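Local coordinates for FMN-dependent nitronate monooxygenase (Shewanella oneidensis, PDB 5LSM), which probably detoxifies propionate 3-nitronate by oxidising it with molecular oxygen to 3-oxopropanoate, using flavin mononucleotide as cofactor, at residues Arg4-Arg7 with Phe13-Ile16; Ile172-Leu177 with Pro202-Ala207; Gly216-Ala221 with Arg225-Met230. One frame throughout, in Å; residues are numbered along the deposited sequence.

Contact 1 (Arg4-Arg7 with Phe13-Ile16)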
# COMPACT_ATOMS: atom_id res chain seq x y z
N ARG A 4 -15.92 14.95 15.32
CA ARG A 4 -17.22 14.79 14.67
C ARG A 4 -17.78 13.41 14.90
O ARG A 4 -19.00 13.25 14.97
CB ARG A 4 -17.10 15.03 13.18
CG ARG A 4 -16.39 16.31 12.83
CD ARG A 4 -15.72 16.18 11.48
NE ARG A 4 -16.71 16.06 10.42
CZ ARG A 4 -16.40 15.93 9.14
NH1 ARG A 4 -15.12 15.86 8.77
NH2 ARG A 4 -17.36 15.85 8.22
N LEU A 5 -16.90 12.42 14.98
CA LEU A 5 -17.36 11.05 15.14
C LEU A 5 -17.59 10.69 16.59
O LEU A 5 -18.51 9.92 16.89
CB LEU A 5 -16.41 10.06 14.47
CG LEU A 5 -16.77 9.75 13.01
CD1 LEU A 5 -15.92 8.60 12.51
CD2 LEU A 5 -18.25 9.44 12.83
N THR A 6 -16.79 11.27 17.50
CA THR A 6 -17.01 11.08 18.93
C THR A 6 -18.39 11.64 19.36
O THR A 6 -19.17 10.94 20.01
CB THR A 6 -15.87 11.67 19.80
OG1 THR A 6 -15.71 13.07 19.54
CG2 THR A 6 -14.55 10.96 19.51
N ARG A 7 -18.73 12.84 18.89
CA ARG A 7 -20.07 13.39 19.12
C ARG A 7 -21.16 12.56 18.42
O ARG A 7 -22.07 12.06 19.07
CB ARG A 7 -20.15 14.86 18.68
N PHE A 13 -13.46 8.19 22.84
CA PHE A 13 -12.21 8.17 22.10
C PHE A 13 -12.46 7.81 20.64
O PHE A 13 -13.41 7.09 20.32
CB PHE A 13 -11.25 7.16 22.72
CG PHE A 13 -10.87 7.47 24.15
CD1 PHE A 13 -10.36 8.72 24.50
CD2 PHE A 13 -10.89 6.47 25.11
CE1 PHE A 13 -9.92 8.98 25.80
CE2 PHE A 13 -10.44 6.71 26.41
CZ PHE A 13 -9.99 7.98 26.76
N PRO A 14 -11.65 8.36 19.72
CA PRO A 14 -11.96 8.11 18.32
C PRO A 14 -11.25 6.86 17.79
O PRO A 14 -10.69 6.89 16.70
CB PRO A 14 -11.43 9.38 17.63
CG PRO A 14 -10.27 9.78 18.47
CD PRO A 14 -10.62 9.40 19.89
N ILE A 15 -11.34 5.77 18.57
CA ILE A 15 -10.87 4.45 18.16
C ILE A 15 -12.06 3.52 17.94
O ILE A 15 -12.95 3.42 18.78
CB ILE A 15 -10.00 3.81 19.26
CG1 ILE A 15 -8.90 4.76 19.72
CG2 ILE A 15 -9.41 2.50 18.78
CD1 ILE A 15 -8.04 5.30 18.60
N ILE A 16 -12.08 2.85 16.80
CA ILE A 16 -13.04 1.77 16.55
C ILE A 16 -12.25 0.49 16.52
O ILE A 16 -11.22 0.40 15.85
CB ILE A 16 -13.80 1.95 15.20
CG1 ILE A 16 -14.54 3.30 15.20
CG2 ILE A 16 -14.77 0.78 14.95
CD1 ILE A 16 -15.26 3.61 13.90
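A single methyl group makes this contact: CG2 of Thr6 rests against the backbone where Phe13 joins Pro14, and on the helix side only Thr6 comes within 4.5 Å of segment 13-16. The methyl lies 3.9 Å from Pro14 N and also meets the ring, with Thr6 CG2 4.0 Å from Pro14 CB. Threonine suits the place because its two branches do different work. With chi1 at 58°, OG1 sits between the backbone N and the carbonyl carbon and bonds back to the carbonyl O of Cys3 within the first helical turn, while CG2 is sent outward to Pro14. Proline offers no amide hydrogen here, so an apolar methyl can lie beside its nitrogen at no polar cost. Pro14 is also the centre of an inverse gamma turn, in which Ile15 N makes a weak bond to Phe13 O (3.0 Å), and the turn bends the chain just before it enters the strand. Helix 4-9 thus leans on the turn that leads into strand 15-17, the first strand of the TIM barrel. Leu5 reaches Ala234 and Ile213 on strands 234-237 and 212-215, and Arg4 bonds through NH2 to the carbonyl O of Glu209.

Contact 2 (Ile172-Leu177 with Pro202-Ala207)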
# COMPACT_ATOMS: atom_id res chain seq x y z
N ILE A 172 -17.52 6.85 6.34
CA ILE A 172 -16.84 5.97 5.41
C ILE A 172 -15.61 5.40 6.08
O ILE A 172 -14.81 6.16 6.62
CB ILE A 172 -16.35 6.78 4.19
CG1 ILE A 172 -17.55 7.33 3.43
CG2 ILE A 172 -15.49 5.91 3.24
CD1 ILE A 172 -17.16 8.21 2.26
N ILE A 173 -15.42 4.08 6.01
CA ILE A 173 -14.16 3.48 6.45
C ILE A 173 -13.23 3.36 5.23
O ILE A 173 -13.51 2.61 4.30
CB ILE A 173 -14.36 2.07 7.07
CG1 ILE A 173 -15.35 2.10 8.25
CG2 ILE A 173 -13.02 1.53 7.56
CD1 ILE A 173 -16.02 0.76 8.50
N ALA A 174 -12.14 4.12 5.24
CA ALA A 174 -11.13 4.03 4.18
C ALA A 174 -10.12 2.95 4.51
O ALA A 174 -9.23 3.19 5.32
CB ALA A 174 -10.41 5.38 4.07
N GLN A 175 -10.26 1.75 3.94
CA GLN A 175 -9.22 0.70 4.21
C GLN A 175 -8.17 0.61 3.14
O GLN A 175 -8.44 0.17 2.04
CB GLN A 175 -9.76 -0.70 4.54
CG GLN A 175 -10.60 -1.29 3.47
CD GLN A 175 -10.50 -2.80 3.36
OE1 GLN A 175 -10.80 -3.35 2.32
NE2 GLN A 175 -10.11 -3.48 4.43
N GLY A 176 -6.97 1.04 3.51
CA GLY A 176 -5.80 0.84 2.69
C GLY A 176 -5.48 -0.62 2.51
O GLY A 176 -5.87 -1.45 3.33
N LEU A 177 -4.72 -0.91 1.47
CA LEU A 177 -4.23 -2.25 1.18
C LEU A 177 -3.47 -2.89 2.34
O LEU A 177 -3.33 -4.10 2.37
CB LEU A 177 -3.34 -2.25 -0.08
CG LEU A 177 -4.04 -2.19 -1.44
CD1 LEU A 177 -3.01 -2.15 -2.56
CD2 LEU A 177 -4.94 -3.38 -1.63
N PRO A 202 -6.18 10.62 2.47
CA PRO A 202 -6.33 12.04 2.13
C PRO A 202 -7.13 12.28 0.85
O PRO A 202 -7.82 13.31 0.74
CB PRO A 202 -4.90 12.54 1.97
CG PRO A 202 -4.06 11.33 1.78
CD PRO A 202 -4.76 10.21 2.50
N GLN A 203 -7.10 11.31 -0.07
CA GLN A 203 -7.88 11.46 -1.28
C GLN A 203 -9.37 11.20 -1.06
O GLN A 203 -10.19 11.95 -1.56
CB GLN A 203 -7.32 10.61 -2.41
CG GLN A 203 -6.02 11.22 -2.97
CD GLN A 203 -5.38 10.35 -4.03
OE1 GLN A 203 -5.52 10.61 -5.23
NE2 GLN A 203 -4.66 9.32 -3.59
N ILE A 204 -9.72 10.26 -0.19
CA ILE A 204 -11.12 10.12 0.20
C ILE A 204 -11.63 11.34 0.97
O ILE A 204 -12.74 11.80 0.73
CB ILE A 204 -11.42 8.82 0.99
CG1 ILE A 204 -11.47 7.62 0.04
CG2 ILE A 204 -12.77 8.92 1.68
CD1 ILE A 204 -11.61 6.28 0.73
N ILE A 205 -10.85 11.86 1.91
CA ILE A 205 -11.27 13.02 2.71
C ILE A 205 -11.49 14.24 1.81
O ILE A 205 -12.43 15.00 2.02
CB ILE A 205 -10.25 13.37 3.82
CG1 ILE A 205 -10.36 12.39 4.99
CG2 ILE A 205 -10.43 14.80 4.34
CD1 ILE A 205 -9.10 12.31 5.82
N ALA A 206 -10.65 14.40 0.78
CA ALA A 206 -10.78 15.51 -0.17
C ALA A 206 -12.08 15.44 -0.96
O ALA A 206 -12.61 16.45 -1.39
CB ALA A 206 -9.59 15.54 -1.13
N ALA A 207 -12.57 14.23 -1.16
CA ALA A 207 -13.68 14.01 -2.07
C ALA A 207 -15.05 14.04 -1.38
O ALA A 207 -16.05 14.19 -2.04
CB ALA A 207 -13.48 12.66 -2.78
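This is a strand-to-helix contact in the wall of the TIM barrel: strand 171-175 meets helix 197-207, the helix that leads on to the adjacent parallel strand 212-215 in a right-handed beta-alpha-beta crossover. Ile204 carries the helix side of it. Its longer branch reaches the strand, where CD1 stands 3.7 Å from Ala174 CB and 4.1 Å from Ala174 CA, so the methyl tip lies over the alanine's CA as well as its CB. CG1 lies anti to the carbonyl carbon (chi1 -76°) and chi2 is extended at 174°, which carries CD1 straight out from the helix. The shorter branch turns to Ile172, more loosely, at 4.3 Å between the two CG2 methyls. Alternation along the strand explains the pairing: Ile172 and Ala174 face the helix, whereas Ile173 and Gln175 point into the barrel. Alanine suits position 174 because its small side chain leaves space for the isoleucine tip, with the CA atoms of Ala174 and Ile204 7.3 Å apart. Ala161 of helix 158-166 adjoins both Ile172 and Ile204. On the inward face, Gln175 makes a weak bond through NE2 to FMN O3', while its OE1 accepts from Gly184 N. Joined by methyl groups alone, strand and helix rely on close fit and exclusion of water, and the polar work is left to the cofactor side of the same strand.

Contact 3 (Gly216-Ala221 with Arg225-Met230). With FMN (flavin mononucleotide), chain I.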
# COMPACT_ATOMS: atom_id res chain seq x y z
N GLY A 216 -6.22 0.33 8.15
CA GLY A 216 -5.09 -0.27 7.43
C GLY A 216 -3.74 0.17 8.00
O GLY A 216 -3.20 1.19 7.62
N GLY A 217 -3.23 -0.59 8.97
CA GLY A 217 -1.89 -0.35 9.51
C GLY A 217 -1.85 0.57 10.71
O GLY A 217 -0.78 1.06 11.07
N ILE A 218 -2.99 0.83 11.33
CA ILE A 218 -3.02 1.67 12.53
C ILE A 218 -2.89 0.74 13.72
O ILE A 218 -3.81 -0.05 14.01
CB ILE A 218 -4.31 2.54 12.63
CG1 ILE A 218 -4.37 3.58 11.50
CG2 ILE A 218 -4.31 3.32 13.94
CD1 ILE A 218 -4.65 2.99 10.14
N VAL A 219 -1.73 0.78 14.36
CA VAL A 219 -1.34 -0.25 15.34
C VAL A 219 -0.85 0.31 16.66
O VAL A 219 -0.64 -0.44 17.61
CB VAL A 219 -0.23 -1.15 14.80
CG1 VAL A 219 -0.70 -1.90 13.55
CG2 VAL A 219 1.03 -0.35 14.50
N ASP A 220 -0.67 1.63 16.75
CA ASP A 220 -0.08 2.21 17.94
C ASP A 220 -0.33 3.71 17.99
O ASP A 220 -1.01 4.25 17.13
CB ASP A 220 1.43 1.89 18.00
CG ASP A 220 2.22 2.46 16.79
OD1 ASP A 220 1.75 3.43 16.15
OD2 ASP A 220 3.33 1.95 16.51
N ALA A 221 0.21 4.36 19.02
CA ALA A 221 -0.03 5.78 19.25
C ALA A 221 0.48 6.62 18.09
O ALA A 221 -0.22 7.49 17.60
CB ALA A 221 0.62 6.23 20.56
N ARG A 225 -1.70 8.78 15.39
CA ARG A 225 -1.41 10.22 15.25
C ARG A 225 -1.27 10.61 13.78
O ARG A 225 -1.89 11.58 13.34
CB ARG A 225 -0.14 10.63 16.03
CG ARG A 225 0.09 12.15 16.07
CD ARG A 225 1.28 12.58 16.92
NE ARG A 225 1.53 14.03 16.80
CZ ARG A 225 0.80 15.01 17.36
NH1 ARG A 225 -0.21 14.73 18.18
NH2 ARG A 225 1.10 16.27 17.10
N ALA A 226 -0.44 9.88 13.04
CA ALA A 226 -0.31 10.09 11.60
C ALA A 226 -1.65 10.08 10.89
O ALA A 226 -1.88 10.88 10.01
CB ALA A 226 0.59 9.02 10.99
N ALA A 227 -2.55 9.17 11.28
CA ALA A 227 -3.88 9.09 10.65
C ALA A 227 -4.68 10.35 10.89
O ALA A 227 -5.23 10.91 9.96
CB ALA A 227 -4.66 7.87 11.15
N MET A 228 -4.72 10.81 12.14
CA MET A 228 -5.54 11.96 12.52
C MET A 228 -4.97 13.25 11.91
O MET A 228 -5.72 14.09 11.40
CB MET A 228 -5.58 12.08 14.04
CG MET A 228 -6.18 10.90 14.77
SD MET A 228 -7.89 10.63 14.30
CE MET A 228 -8.33 9.36 15.48
N THR A 229 -3.65 13.38 11.96
CA THR A 229 -2.92 14.44 11.24
C THR A 229 -3.39 14.65 9.80
O THR A 229 -3.37 15.76 9.30
CB THR A 229 -1.41 14.12 11.20
OG1 THR A 229 -0.91 14.01 12.54
CG2 THR A 229 -0.66 15.19 10.49
N MET A 230 -3.69 13.56 9.11
CA MET A 230 -4.16 13.62 7.74
C MET A 230 -5.60 14.08 7.61
O MET A 230 -6.06 14.30 6.50
CB MET A 230 -4.04 12.25 7.07
CG MET A 230 -2.65 11.65 7.10
SD MET A 230 -2.16 11.00 5.51
CE MET A 230 -2.22 12.50 4.55
N1 FMN I . -14.06 -6.24 8.38
C2 FMN I . -15.41 -6.45 8.36
O2 FMN I . -16.15 -5.56 7.87
N3 FMN I . -15.97 -7.58 8.82
C4 FMN I . -15.23 -8.58 9.34
O4 FMN I . -15.75 -9.63 9.76
C4A FMN I . -13.77 -8.42 9.38
N5 FMN I . -13.00 -9.37 9.92
C5A FMN I . -11.67 -9.21 10.04
C6 FMN I . -10.94 -10.24 10.63
C7 FMN I . -9.57 -10.13 10.79
C7M FMN I . -8.83 -11.28 11.42
C8 FMN I . -8.88 -8.90 10.31
C8M FMN I . -7.38 -8.79 10.47
C9 FMN I . -9.60 -7.87 9.70
C9A FMN I . -10.99 -7.97 9.54
N10 FMN I . -11.81 -6.94 8.98
C10 FMN I . -13.20 -7.16 8.88
C1' FMN I . -11.24 -5.69 8.43
C2' FMN I . -11.12 -4.62 9.49
O2' FMN I . -12.40 -4.00 9.70
C3' FMN I . -10.09 -3.55 9.09
O3' FMN I . -10.32 -3.15 7.73
C4' FMN I . -8.63 -4.02 9.17
O4' FMN I . -8.38 -4.91 10.27
C5' FMN I . -7.74 -2.79 9.27
O5' FMN I . -6.36 -3.14 9.16
P FMN I . -5.47 -3.64 10.40
O1P FMN I . -5.97 -2.95 11.64
O2P FMN I . -4.08 -3.22 9.98
O3P FMN I . -5.72 -5.11 10.38
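Ile218 reaches Ala227 through its CG1 branch: with chi1 at -65° that carbon is turned to the helix, and Ile218 CG1 comes 4.3 Å from Ala227 CB. Arg225 uses its torsions the other way. Its CG is anti to the backbone N (chi1 -172°) and the chain stays extended to NE, so the guanidinium leads away from the loop and only the root of the side chain remains, with Arg225 CB 3.5 Å from Ala221 O. The same carbonyl accepts the first-turn helical bond, Arg225 N to Ala221 O at 3.0 Å. A turn further on, Arg225 O is gripped twice by Thr229, through its amide and through OG1, which at 2.7 Å from Arg225 O comes in above the carbonyl plane. Threonine can thereby settle its hydroxyl on its own helix.

The loop belongs to the phosphate-binding end of the flavin TIM barrels, where backbone amides at the C-terminal ends of the late strands hold the FMN phosphate. Gly217 N gives one such bond, 2.9 Å to FMN O2P, and Gly216 CA lies 3.6 Å from FMN O5'. Both glycines have positive phi, a backbone shape at which a CB would press on the preceding carbonyl O; without side chains they also let the phosphate end approach the main chain. Gly238 N and Thr239 OG1, beyond strand 234-237, also bond to FMN. Asp220 is the N-cap of helix 221-229, its OD1 also bonded to Thr223 OG1. Small Ala227 lets the helix settle against Ile218 and Val235 of strand 234-237, and on the dimer side Ile218 packs on Phe198 of the second subunit.

Contact 3 joins the other two by way of its methionines. Met228 CE lies 3.6 Å from Pro14 CG of contact 1, and Met230 CE is 3.5 Å from Pro202 CG of contact 2, so unbranched methionine ends bridge neighbouring elements of the barrel. Contacts 1 and 2 do not touch, their nearest atoms being about 6 Å apart, although both reach the same parallel sheet. Around the cofactor, contact 2 supplies Gln175 on the ribityl side and contact 3 supplies Gly217 at the phosphate; contact 1 stands farther back, its Pro14 side chain about 10 Å from that of Gln236, another FMN-binding residue. Contacts 2 and 3 also both meet the second subunit.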